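Local structure of citryl-spermidine/3,4-dihydroxybenzoyl-citryl-spermidine:spermidine ligase (3TO3) at residues I171-Y175 with R176-R180; W249-N253 with F254-N258; G490-D494 with F495-D499; S534-M537 with I538-E541; R596-N599 with I600-S603. The protein catalyses the ATP-dependent condensation of spermidine with citryl-spermidine intermediates in the biosynthesis of the siderophore petrobactin. All blocks are in the same frame, centred on the assembly; numbering follows the deposited sequence. Where two conformers were deposited one is given.

Interaction 1. Residues I171-Y175 with R176-R180; sequences IGFQY and RDNFR
Tyr175 and Arg176 lie side by side and point the same way, with ring and guanidinium planes 65° apart. Arg176 NH2 donates to Tyr175 OH at 3.0 Å, 26° out of the guanidinium plane, and the bend of the arginine at chi3 (-83°) turns its head back to the hydroxyl. The same guanidinium forms a salt bridge with Asp5. One turn on, the edge of the Tyr175 ring meets Phe179, CD1 to CE2 at 4.0 Å. Phe173 crosses Asp177 and Asn178 at about right angles: its CD1 rests on Asp177 CB at 3.9 Å, while CD2 reaches Asn178 CA. Asn178 OD1 is engaged by Arg170, and its ND2 gives a hydrogen bond to a water that in turn donates to Tyr175 O, 2.7 Å away; that water sits over the centre of the Phe179 ring. Arg180 NH2 meets Asp177 OD1 at 3.2 Å in a salt bridge that approaches from above the carboxylate plane. Backbone bonds from Asn178 N to Gln174 O (3.0 Å) and from Phe179 N to Tyr175 O open the helix. Gln174, whose NE2 bonds Ser257 of the second subunit, holds the N-cap position, making this a helix start built into the dimer interface.

Interaction 2. Residues W249-N253 with F254-N258; sequences WQWEN and FIISN
Apolar contacts centre on Trp251, whose indole meets the side chains of Ile255 and Ile256. Ile256 CG1 stands over one face in a CH-pi contact, 3.8 Å from the centroid of the five-membered ring and 20° off its normal. Ile255 crosses the indole at about a right angle, with CB 3.6 Å from Trp251 CE3 and CG2 against CZ3. The tryptophan reaches both because CG is anti to the backbone N (chi1 171°), which carries the indole along the helix toward the following turn. Ile255 CD1 also packs on Gln250 CG at 3.9 Å. Beside it, the Gln250 amide and the Phe254 ring run alongside each other with planes 24° apart.

The backbone bonds identify a pi-type widening within helix 248-258: Ile255 N donates to Gln250 O at 2.9 Å and Ile256 N to Trp251 O at 3.0 Å, both spanning five residues. Phe254 N makes a weak bond to Gln250 O as well.

Among side-chain polar groups, Asn253 ND2 bonds Trp249 O at 3.0 Å, in the carbonyl plane on a lone pair; that oxygen also accepts from Asn253 N. Gln250 is held by Asn303 and Ser365, bonding through OE1 and NE2 respectively. Across the dimer interface Trp251 NE1 bonds His8 of the second subunit, and Ser257 O accepts from Gln127 NE2 of that subunit.

Interaction 3. Residues G490-D494 with F495-D499; sequences GKMND and FFEMD
Asn493, inside a type II beta turn from Lys491 to Asp494 and with a positive phi of 84°, lies with its CA 4.9 Å from the CA of Met498, where the chain doubles back. A weak bond from Asn493 N to Glu497 O, 3.3 Å, spans the two arms. The straighter link is made by the Asn493 side chain: OD1 accepts from Asp499 N at 3.0 Å, with the donor tilted 17° from the carbonyl plane. Selenomethionine Met498 curls back against the same asparagine, its bend at chi2 placing SE 3.3 Å from Asn493 OD1. Next to Asn493 on the same arm, the SE of selenomethionine Met492 lies against Glu497 CG at 3.8 Å, and its CG touches Asp499 CB. The Glu497 carboxylate, whose CD Met492 CE also approaches, forms a salt bridge with Arg468.

Asp494 and Phe495 point the same way, carboxylate and ring planes steeply inclined. Asp494 CB sits over the centre of the ring as a CH-pi contact, 3.6 Å from the centroid and 14° off the normal, whereas Gly490 CA comes to the ring edge at 3.6 Å from Phe495 CE1. Asp494 OD2 accepts from Lys491 N at 3.1 Å, from above the carboxylate plane, and its OD1 has a weak salt bridge to Lys491 NZ. The arrangement is a surface turn leading into strand 497-498, an outer strand of the small mixed sheet with 465-467 and 434-435.

Interaction 4. Residues S534-M537 with I538-E541; sequences SFWM and IVVE. With EDO (1,2-ethanediol), chain H.
Val539 meets two aromatic side chains of the preceding turn. Its CG2 lies 3.9 Å from Phe535 CE2, at a slant to that side chain, while its CB is 4.0 Å from Trp536 CE3, where valine and indole run alongside each other. The two aromatics also touch: Phe535 CD2 stands 3.6 Å above the Trp536 ring, over its centre. Their different first torsions help bring this about, Phe535 having CG anti to the backbone N (chi1 -178°) and Trp536 having it anti to the carbonyl carbon (chi1 -64°).

Helical backbone bonds hold the groups in place. Val540 N points almost straight at Trp536 O, 2.9 Å with an N-H...O angle of 177°, and Val539 N donates to Phe535 O at 3.1 Å. Glu541 OE1 forms a salt bridge with Arg415. Trp536 NE1 is fixed by Thr77 OG1. At the start of the segment, Ser534 OG has a weak bond to a 1,2-ethanediol molecule, probably from the crystallisation liquor.

Helix 532-547 is thereby packed on several sides: Phe535 and Val539 against helix 502-528, Ile538 against helix 410-432, and Trp536 and Val540 against helix 591-600.

Interaction 5. Residues R596-N599 with I600-S603; sequences RQLN and IQKS
The guanidinium of Arg596 carries Ile600 CG1 over the centre of one face, 3.7 Å above its plane. The next atom of that branch, Ile600 CD1, lies 3.7 Å from Arg596 NE, so the branch runs along the flat group while the two side chains cross obliquely. Arg596 NH1 donates to Asn599 OD1 at 2.8 Å, lying nearly in line with the amide C=O (angle 178°) and 17° out of the guanidinium plane; NH1 also has a long, weak ion pair with Glu544. The bend at chi2 (76°) turns the arginine forward along its own helix, toward the C-terminal end, bringing the head level with both Asn599 and Ile600.

On another side of the helix, the Gln601 side chain lies alongside Leu598, OE1 to CD2 at 3.9 Å. Leu598 O is gripped by two donors from opposite faces of its plane, Gln601 N at 2.7 Å and Lys602 NZ at 2.9 Å. Bends at chi2, chi3 and chi4 coil the lysine chain back to that carbonyl. Ile600 N still makes the helical bond to Arg596 O, 2.9 Å, but the next regular one, Gln601 N to Gln597 O, is weak. Spacing thus shortens from four residues to three, and a type I beta turn from Ile600 to Ser603 follows. Such shortening before a turn is typical of the C-terminal end of a helix, here with Lys602 NZ adding a side-chain donor, at the surface where the modelled chain stops.

Overall arrangement
The five contacts follow one another along the chain and gather into two clusters, with interaction 3 between them in chain order. Interactions 1 and 2, both in the IucA/IucC region, have centres 14 Å apart and touch through Trp249, which meets Phe173 and Asp177; both reach the second subunit, so they form part of the dimer interface. Interactions 4 and 5 lie on the opposite side of the chain's centre, centres 11 Å apart, where helices 532-547 and 591-600 pack through Val540, Met537 and Glu541 against Arg596, Leu598 and Asn599. Interaction 3 stands apart from both clusters, at least about 20 Å from any other contact between nearest atoms, on the small sheet; the side chain of its Phe496 is about 12 Å from the bound ATP.

Interaction 1. Residues I171-Y175 with R176-R180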
# COMPACT_ATOMS: atom_id res chain seq x y z
N ILE B 171 -3.16 -6.71 5.15
CA ILE B 171 -2.81 -5.45 4.47
C ILE B 171 -2.86 -5.63 2.93
O ILE B 171 -2.21 -6.52 2.34
CB ILE B 171 -1.42 -4.92 4.92
CG1 ILE B 171 -1.24 -5.09 6.44
CG2 ILE B 171 -1.17 -3.43 4.45
CD1 ILE B 171 -2.18 -4.31 7.31
N GLY B 172 -3.61 -4.76 2.27
CA GLY B 172 -4.01 -4.93 0.88
C GLY B 172 -5.48 -5.23 0.62
O GLY B 172 -5.95 -4.93 -0.48
N PHE B 173 -6.24 -5.73 1.62
CA PHE B 173 -7.71 -5.88 1.48
C PHE B 173 -8.42 -4.72 2.15
O PHE B 173 -8.22 -4.47 3.35
CB PHE B 173 -8.26 -7.17 2.15
CG PHE B 173 -8.01 -8.46 1.38
CD1 PHE B 173 -7.37 -8.47 0.15
CD2 PHE B 173 -8.41 -9.69 1.92
CE1 PHE B 173 -7.15 -9.69 -0.56
CE2 PHE B 173 -8.19 -10.89 1.23
CZ PHE B 173 -7.55 -10.89 -0.01
N GLN B 174 -9.26 -4.01 1.40
CA GLN B 174 -10.24 -3.15 2.06
C GLN B 174 -11.50 -3.99 2.31
O GLN B 174 -11.50 -5.21 2.04
CB GLN B 174 -10.50 -1.88 1.26
CG GLN B 174 -9.30 -0.92 1.29
CD GLN B 174 -8.83 -0.62 2.73
OE1 GLN B 174 -7.64 -0.75 3.04
NE2 GLN B 174 -9.77 -0.22 3.61
N TYR B 175 -12.57 -3.41 2.86
CA TYR B 175 -13.67 -4.25 3.31
C TYR B 175 -14.30 -5.14 2.22
O TYR B 175 -14.67 -6.29 2.50
CB TYR B 175 -14.73 -3.45 4.06
CG TYR B 175 -15.79 -2.75 3.21
CD1 TYR B 175 -16.96 -3.41 2.83
CD2 TYR B 175 -15.65 -1.42 2.86
CE1 TYR B 175 -17.94 -2.75 2.08
CE2 TYR B 175 -16.62 -0.76 2.12
CZ TYR B 175 -17.76 -1.42 1.72
OH TYR B 175 -18.72 -0.74 0.99
N ARG B 176 -14.40 -4.63 1.00
CA ARG B 176 -15.09 -5.34 -0.08
C ARG B 176 -14.32 -6.58 -0.53
O ARG B 176 -14.88 -7.66 -0.62
CB ARG B 176 -15.36 -4.38 -1.23
CG ARG B 176 -16.52 -4.79 -2.11
CD ARG B 176 -17.05 -3.60 -2.91
NE ARG B 176 -17.97 -2.81 -2.12
CZ ARG B 176 -19.23 -3.17 -1.90
NH1 ARG B 176 -19.68 -4.31 -2.41
NH2 ARG B 176 -20.03 -2.42 -1.16
N ASP B 177 -13.02 -6.42 -0.79
CA ASP B 177 -12.16 -7.56 -1.04
C ASP B 177 -12.16 -8.54 0.13
O ASP B 177 -12.09 -9.76 -0.07
CB ASP B 177 -10.73 -7.10 -1.34
CG ASP B 177 -10.55 -6.62 -2.79
OD1 ASP B 177 -11.28 -7.10 -3.69
OD2 ASP B 177 -9.66 -5.78 -3.00
N ASN B 178 -12.24 -8.01 1.34
CA ASN B 178 -12.23 -8.88 2.51
C ASN B 178 -13.46 -9.81 2.50
O ASN B 178 -13.34 -11.03 2.73
CB ASN B 178 -12.17 -8.08 3.82
CG ASN B 178 -11.97 -8.96 5.01
OD1 ASN B 178 -10.96 -9.70 5.06
ND2 ASN B 178 -12.94 -8.96 5.94
N PHE B 179 -14.62 -9.21 2.24
CA PHE B 179 -15.86 -9.95 2.02
C PHE B 179 -15.72 -11.00 0.91
O PHE B 179 -16.27 -12.09 1.02
CB PHE B 179 -17.00 -9.02 1.67
CG PHE B 179 -17.74 -8.48 2.85
CD1 PHE B 179 -17.93 -9.25 3.98
CD2 PHE B 179 -18.24 -7.21 2.83
CE1 PHE B 179 -18.62 -8.73 5.07
CE2 PHE B 179 -18.93 -6.70 3.92
CZ PHE B 179 -19.11 -7.46 5.03
N ARG B 180 -15.01 -10.67 -0.15
CA ARG B 180 -14.92 -11.57 -1.28
C ARG B 180 -14.00 -12.75 -1.01
O ARG B 180 -14.35 -13.88 -1.30
CB ARG B 180 -14.47 -10.83 -2.55
CG ARG B 180 -15.56 -10.03 -3.24
CD ARG B 180 -15.15 -9.57 -4.67
NE ARG B 180 -14.37 -8.34 -4.66
CZ ARG B 180 -14.86 -7.11 -4.87
NH1 ARG B 180 -16.16 -6.95 -5.14
NH2 ARG B 180 -14.05 -6.05 -4.82
O HOH W 1 -15.39 -7.35 4.84

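Interaction 2. Residues W249-N253 with F254-N258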
# COMPACT_ATOMS: atom_id res chain seq x y z
N TRP B 249 -7.66 -12.37 -7.03
CA TRP B 249 -7.26 -11.07 -6.41
C TRP B 249 -5.86 -10.72 -6.85
O TRP B 249 -5.55 -9.55 -7.13
CB TRP B 249 -7.29 -11.05 -4.87
CG TRP B 249 -7.01 -9.69 -4.27
CD1 TRP B 249 -7.94 -8.76 -3.87
CD2 TRP B 249 -5.72 -9.09 -4.00
NE1 TRP B 249 -7.31 -7.65 -3.38
CE2 TRP B 249 -5.96 -7.82 -3.45
CE3 TRP B 249 -4.39 -9.53 -4.16
CZ2 TRP B 249 -4.92 -6.95 -3.07
CZ3 TRP B 249 -3.35 -8.67 -3.77
CH2 TRP B 249 -3.63 -7.40 -3.23
N GLN B 250 -5.01 -11.73 -6.91
CA GLN B 250 -3.62 -11.52 -7.29
C GLN B 250 -3.54 -11.07 -8.73
O GLN B 250 -2.78 -10.15 -9.06
CB GLN B 250 -2.81 -12.79 -7.09
CG GLN B 250 -1.36 -12.59 -7.48
CD GLN B 250 -0.56 -11.95 -6.36
OE1 GLN B 250 -1.12 -11.32 -5.47
NE2 GLN B 250 0.74 -12.13 -6.38
N TRP B 251 -4.37 -11.67 -9.58
CA TRP B 251 -4.33 -11.35 -11.01
C TRP B 251 -4.76 -9.91 -11.24
O TRP B 251 -4.07 -9.15 -11.91
CB TRP B 251 -5.19 -12.33 -11.83
CG TRP B 251 -5.37 -11.95 -13.27
CD1 TRP B 251 -6.52 -11.53 -13.85
CD2 TRP B 251 -4.38 -11.96 -14.31
NE1 TRP B 251 -6.33 -11.27 -15.17
CE2 TRP B 251 -5.02 -11.53 -15.49
CE3 TRP B 251 -3.01 -12.28 -14.35
CZ2 TRP B 251 -4.34 -11.40 -16.72
CZ3 TRP B 251 -2.34 -12.17 -15.58
CH2 TRP B 251 -3.01 -11.73 -16.75
N GLU B 252 -5.88 -9.52 -10.67
CA GLU B 252 -6.41 -8.20 -10.95
C GLU B 252 -5.75 -7.06 -10.19
O GLU B 252 -5.85 -5.92 -10.60
CB GLU B 252 -7.90 -8.17 -10.63
CG GLU B 252 -8.76 -8.89 -11.61
CD GLU B 252 -10.23 -8.70 -11.29
OE1 GLU B 252 -10.73 -9.43 -10.41
OE2 GLU B 252 -10.87 -7.80 -11.88
N ASN B 253 -5.28 -7.33 -8.98
CA ASN B 253 -4.69 -6.27 -8.18
C ASN B 253 -3.19 -6.17 -8.19
O ASN B 253 -2.61 -5.21 -7.67
CB ASN B 253 -5.27 -6.25 -6.78
CG ASN B 253 -6.77 -6.21 -6.82
OD1 ASN B 253 -7.35 -5.21 -7.24
ND2 ASN B 253 -7.42 -7.31 -6.45
N PHE B 254 -2.55 -7.20 -8.74
CA PHE B 254 -1.11 -7.27 -8.71
C PHE B 254 -0.42 -7.61 -10.04
O PHE B 254 0.43 -6.85 -10.53
CB PHE B 254 -0.58 -8.06 -7.50
CG PHE B 254 0.85 -7.77 -7.22
CD1 PHE B 254 1.22 -6.65 -6.50
CD2 PHE B 254 1.86 -8.60 -7.73
CE1 PHE B 254 2.56 -6.37 -6.24
CE2 PHE B 254 3.19 -8.33 -7.49
CZ PHE B 254 3.55 -7.21 -6.74
N ILE B 255 -0.72 -8.79 -10.58
CA ILE B 255 -0.14 -9.21 -11.85
C ILE B 255 -0.41 -8.23 -13.00
O ILE B 255 0.51 -7.73 -13.62
CB ILE B 255 -0.57 -10.62 -12.29
CG1 ILE B 255 -0.50 -11.61 -11.14
CG2 ILE B 255 0.34 -11.11 -13.41
CD1 ILE B 255 0.87 -11.69 -10.53
N ILE B 256 -1.68 -7.94 -13.27
CA ILE B 256 -2.03 -7.09 -14.40
C ILE B 256 -1.31 -5.76 -14.31
O ILE B 256 -0.83 -5.24 -15.32
CB ILE B 256 -3.53 -6.80 -14.48
CG1 ILE B 256 -4.30 -8.05 -14.86
CG2 ILE B 256 -3.82 -5.81 -15.57
CD1 ILE B 256 -5.68 -7.76 -15.38
N SER B 257 -1.25 -5.18 -13.12
CA SER B 257 -0.69 -3.85 -13.02
C SER B 257 0.83 -3.86 -12.96
O SER B 257 1.46 -2.90 -13.39
CB SER B 257 -1.27 -3.08 -11.84
OG SER B 257 -1.03 -3.79 -10.64
N ASN B 258 1.43 -4.89 -12.36
CA ASN B 258 2.90 -4.96 -12.29
C ASN B 258 3.66 -5.74 -13.38
O ASN B 258 4.88 -5.77 -13.41
CB ASN B 258 3.32 -5.49 -10.92
CG ASN B 258 2.95 -4.53 -9.78
OD1 ASN B 258 1.91 -4.66 -9.15
ND2 ASN B 258 3.84 -3.59 -9.50

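Interaction 3. Residues G490-D494 with F495-D499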
# COMPACT_ATOMS: atom_id res chain seq x y z
N GLY B 490 23.74 -19.91 -1.54
CA GLY B 490 23.38 -19.77 -0.14
C GLY B 490 24.38 -20.35 0.84
O GLY B 490 25.30 -21.09 0.46
N LYS B 491 24.18 -20.05 2.12
CA LYS B 491 25.11 -20.45 3.18
C LYS B 491 24.40 -21.33 4.22
O LYS B 491 23.17 -21.39 4.28
CB LYS B 491 25.75 -19.21 3.85
CG LYS B 491 24.83 -18.43 4.82
CD LYS B 491 25.14 -16.92 4.81
CE LYS B 491 24.93 -16.26 6.18
NZ LYS B 491 23.59 -15.59 6.38
N MSE B 492 25.19 -22.06 5.01
CA MSE B 492 24.64 -22.93 6.03
C MSE B 492 23.69 -22.22 7.00
O MSE B 492 23.97 -21.11 7.47
CB MSE B 492 25.76 -23.62 6.81
CG MSE B 492 25.26 -24.51 7.95
SE MSE B 492 24.52 -26.23 7.39
CE MSE B 492 24.58 -26.06 5.44
N ASN B 493 22.58 -22.89 7.30
CA ASN B 493 21.50 -22.37 8.14
C ASN B 493 20.52 -21.50 7.37
O ASN B 493 19.48 -21.10 7.90
CB ASN B 493 22.03 -21.62 9.37
CG ASN B 493 22.63 -22.55 10.40
OD1 ASN B 493 22.27 -23.73 10.48
ND2 ASN B 493 23.55 -22.03 11.21
N ASP B 494 20.86 -21.20 6.12
CA ASP B 494 20.00 -20.36 5.29
C ASP B 494 18.67 -21.03 4.92
O ASP B 494 17.61 -20.42 5.04
CB ASP B 494 20.75 -19.95 4.01
CG ASP B 494 21.53 -18.65 4.18
OD1 ASP B 494 21.65 -18.16 5.34
OD2 ASP B 494 22.01 -18.12 3.14
N PHE B 495 18.75 -22.26 4.42
CA PHE B 495 17.55 -22.99 4.07
C PHE B 495 17.60 -24.47 4.48
O PHE B 495 18.49 -25.22 4.06
CB PHE B 495 17.27 -22.89 2.57
CG PHE B 495 18.07 -21.84 1.86
CD1 PHE B 495 19.37 -22.09 1.45
CD2 PHE B 495 17.50 -20.61 1.54
CE1 PHE B 495 20.11 -21.12 0.75
CE2 PHE B 495 18.23 -19.64 0.85
CZ PHE B 495 19.54 -19.90 0.46
N PHE B 496 16.67 -24.86 5.34
CA PHE B 496 16.34 -26.26 5.64
C PHE B 496 17.36 -27.01 6.47
O PHE B 496 17.01 -27.88 7.24
CB PHE B 496 16.27 -27.12 4.36
CG PHE B 496 15.16 -26.79 3.44
CD1 PHE B 496 13.89 -26.56 3.91
CD2 PHE B 496 15.39 -26.73 2.07
CE1 PHE B 496 12.86 -26.24 3.03
CE2 PHE B 496 14.38 -26.43 1.20
CZ PHE B 496 13.11 -26.17 1.68
N GLU B 497 18.61 -26.59 6.46
CA GLU B 497 19.59 -27.49 7.03
C GLU B 497 20.30 -26.76 8.11
O GLU B 497 20.85 -25.70 7.87
CB GLU B 497 20.59 -28.03 5.99
CG GLU B 497 21.77 -28.74 6.66
CD GLU B 497 22.66 -29.52 5.69
OE1 GLU B 497 22.42 -29.49 4.46
OE2 GLU B 497 23.62 -30.16 6.17
N MSE B 498 20.27 -27.32 9.30
CA MSE B 498 20.89 -26.63 10.42
C MSE B 498 22.15 -27.34 10.84
O MSE B 498 22.23 -28.56 10.80
CB MSE B 498 19.90 -26.46 11.58
CG MSE B 498 18.65 -25.63 11.19
SE MSE B 498 18.98 -23.75 10.65
CE MSE B 498 17.79 -23.72 9.09
N ASP B 499 23.15 -26.55 11.21
CA ASP B 499 24.44 -27.10 11.62
C ASP B 499 24.44 -27.42 13.10
O ASP B 499 25.36 -28.07 13.59
CB ASP B 499 25.57 -26.12 11.30
CG ASP B 499 25.62 -24.95 12.27
OD1 ASP B 499 24.67 -24.79 13.06
OD2 ASP B 499 26.62 -24.20 12.24

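Interaction 4. Residues S534-M537 with I538-E541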
# COMPACT_ATOMS: atom_id res chain seq x y z
N SER B 534 -0.63 -31.47 35.62
CA SER B 534 -1.14 -32.78 35.17
C SER B 534 -1.03 -32.93 33.65
O SER B 534 -0.64 -33.98 33.15
CB SER B 534 -2.61 -33.00 35.57
OG SER B 534 -2.76 -32.85 36.96
N PHE B 535 -1.39 -31.88 32.92
CA PHE B 535 -1.25 -31.89 31.46
C PHE B 535 0.19 -32.28 31.09
O PHE B 535 0.40 -33.24 30.34
CB PHE B 535 -1.62 -30.52 30.89
CG PHE B 535 -1.56 -30.43 29.39
CD1 PHE B 535 -2.73 -30.45 28.63
CD2 PHE B 535 -0.34 -30.27 28.75
CE1 PHE B 535 -2.68 -30.36 27.23
CE2 PHE B 535 -0.27 -30.18 27.35
CZ PHE B 535 -1.43 -30.22 26.59
N TRP B 536 1.17 -31.57 31.63
CA TRP B 536 2.56 -31.83 31.25
C TRP B 536 3.08 -33.17 31.77
O TRP B 536 3.93 -33.80 31.13
CB TRP B 536 3.49 -30.63 31.56
CG TRP B 536 3.07 -29.43 30.73
CD1 TRP B 536 2.41 -28.31 31.16
CD2 TRP B 536 3.20 -29.30 29.31
NE1 TRP B 536 2.15 -27.48 30.09
CE2 TRP B 536 2.63 -28.06 28.95
CE3 TRP B 536 3.76 -30.10 28.30
CZ2 TRP B 536 2.61 -27.61 27.63
CZ3 TRP B 536 3.73 -29.65 27.00
CH2 TRP B 536 3.17 -28.41 26.67
N MSE B 537 2.56 -33.61 32.90
CA MSE B 537 2.96 -34.92 33.40
C MSE B 537 2.42 -36.05 32.52
O MSE B 537 2.96 -37.15 32.54
CB MSE B 537 2.53 -35.11 34.86
CG MSE B 537 3.38 -34.30 35.85
SE MSE B 537 3.09 -34.82 37.72
CE MSE B 537 1.34 -34.06 38.03
N ILE B 538 1.36 -35.79 31.76
CA ILE B 538 0.87 -36.78 30.83
C ILE B 538 1.71 -36.80 29.59
O ILE B 538 1.99 -37.85 29.02
CB ILE B 538 -0.60 -36.55 30.46
CG1 ILE B 538 -1.49 -37.07 31.61
CG2 ILE B 538 -0.92 -37.26 29.16
CD1 ILE B 538 -2.92 -36.70 31.48
N VAL B 539 2.11 -35.60 29.16
CA VAL B 539 2.96 -35.46 28.00
C VAL B 539 4.30 -36.18 28.24
O VAL B 539 4.73 -36.98 27.40
CB VAL B 539 3.16 -33.99 27.61
CG1 VAL B 539 4.20 -33.88 26.48
CG2 VAL B 539 1.83 -33.41 27.14
N VAL B 540 4.92 -35.93 29.38
CA VAL B 540 6.13 -36.68 29.73
C VAL B 540 5.93 -38.22 29.73
O VAL B 540 6.68 -38.95 29.09
CB VAL B 540 6.73 -36.18 31.03
CG1 VAL B 540 7.89 -37.03 31.44
CG2 VAL B 540 7.18 -34.73 30.86
N GLU B 541 4.91 -38.72 30.43
CA GLU B 541 4.67 -40.15 30.47
C GLU B 541 4.60 -40.76 29.07
O GLU B 541 5.21 -41.81 28.79
CB GLU B 541 3.38 -40.48 31.22
CG GLU B 541 3.43 -40.33 32.72
CD GLU B 541 2.05 -40.41 33.37
OE1 GLU B 541 1.18 -41.15 32.88
OE2 GLU B 541 1.83 -39.73 34.39
C1 EDO H . -5.94 -32.29 38.62
O1 EDO H . -5.19 -31.13 38.29
C2 EDO H . -6.59 -32.77 37.34
O2 EDO H . -7.85 -33.33 37.71

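Interaction 5. Residues R596-N599 with I600-S603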
# COMPACT_ATOMS: atom_id res chain seq x y z
N ARG B 596 8.98 -34.14 34.34
CA ARG B 596 9.88 -35.30 34.37
C ARG B 596 10.46 -35.56 35.77
O ARG B 596 10.51 -36.70 36.21
CB ARG B 596 10.99 -35.15 33.34
CG ARG B 596 12.07 -36.21 33.46
CD ARG B 596 11.65 -37.55 32.93
NE ARG B 596 12.77 -38.48 32.95
CZ ARG B 596 12.65 -39.80 33.06
NH1 ARG B 596 11.46 -40.35 33.17
NH2 ARG B 596 13.74 -40.55 33.08
N GLN B 597 10.88 -34.52 36.46
CA GLN B 597 11.30 -34.64 37.85
C GLN B 597 10.28 -35.42 38.66
O GLN B 597 10.64 -36.30 39.45
CB GLN B 597 11.45 -33.27 38.47
CG GLN B 597 12.46 -32.39 37.78
CD GLN B 597 13.86 -32.79 38.14
OE1 GLN B 597 14.35 -33.85 37.74
NE2 GLN B 597 14.53 -31.94 38.92
N LEU B 598 9.01 -35.09 38.47
CA LEU B 598 7.95 -35.73 39.23
C LEU B 598 7.64 -37.15 38.74
O LEU B 598 7.53 -38.07 39.54
CB LEU B 598 6.70 -34.86 39.26
CG LEU B 598 6.96 -33.52 39.96
CD1 LEU B 598 5.95 -32.46 39.53
CD2 LEU B 598 6.97 -33.71 41.47
N ASN B 599 7.54 -37.32 37.42
CA ASN B 599 7.39 -38.63 36.80
C ASN B 599 8.48 -39.59 37.33
O ASN B 599 8.24 -40.77 37.51
CB ASN B 599 7.37 -38.50 35.25
CG ASN B 599 7.73 -39.82 34.49
OD1 ASN B 599 8.88 -40.02 34.08
ND2 ASN B 599 6.74 -40.68 34.27
N ILE B 600 9.65 -39.05 37.62
CA ILE B 600 10.73 -39.85 38.18
C ILE B 600 10.42 -40.29 39.62
O ILE B 600 10.83 -41.36 40.05
CB ILE B 600 12.09 -39.10 38.10
CG1 ILE B 600 12.70 -39.26 36.70
CG2 ILE B 600 13.05 -39.60 39.14
CD1 ILE B 600 13.90 -38.37 36.45
N GLN B 601 9.67 -39.47 40.36
CA GLN B 601 9.35 -39.77 41.75
C GLN B 601 8.47 -41.00 41.95
O GLN B 601 8.21 -41.41 43.08
CB GLN B 601 8.69 -38.58 42.43
CG GLN B 601 9.60 -37.38 42.56
CD GLN B 601 9.11 -36.42 43.63
OE1 GLN B 601 9.66 -35.33 43.81
NE2 GLN B 601 8.07 -36.82 44.36
N LYS B 602 7.98 -41.58 40.86
CA LYS B 602 7.17 -42.78 40.98
C LYS B 602 8.02 -43.99 41.38
O LYS B 602 7.59 -44.80 42.20
CB LYS B 602 6.41 -43.04 39.68
CG LYS B 602 5.64 -41.82 39.17
CD LYS B 602 4.52 -41.37 40.12
CE LYS B 602 5.03 -40.68 41.39
NZ LYS B 602 5.46 -39.26 41.18
N SER B 603 9.23 -44.08 40.84
CA SER B 603 10.12 -45.21 41.12
C SER B 603 11.37 -44.79 41.90
O SER B 603 11.59 -45.23 43.03
CB SER B 603 10.51 -45.90 39.82
OG SER B 603 9.49 -45.75 38.85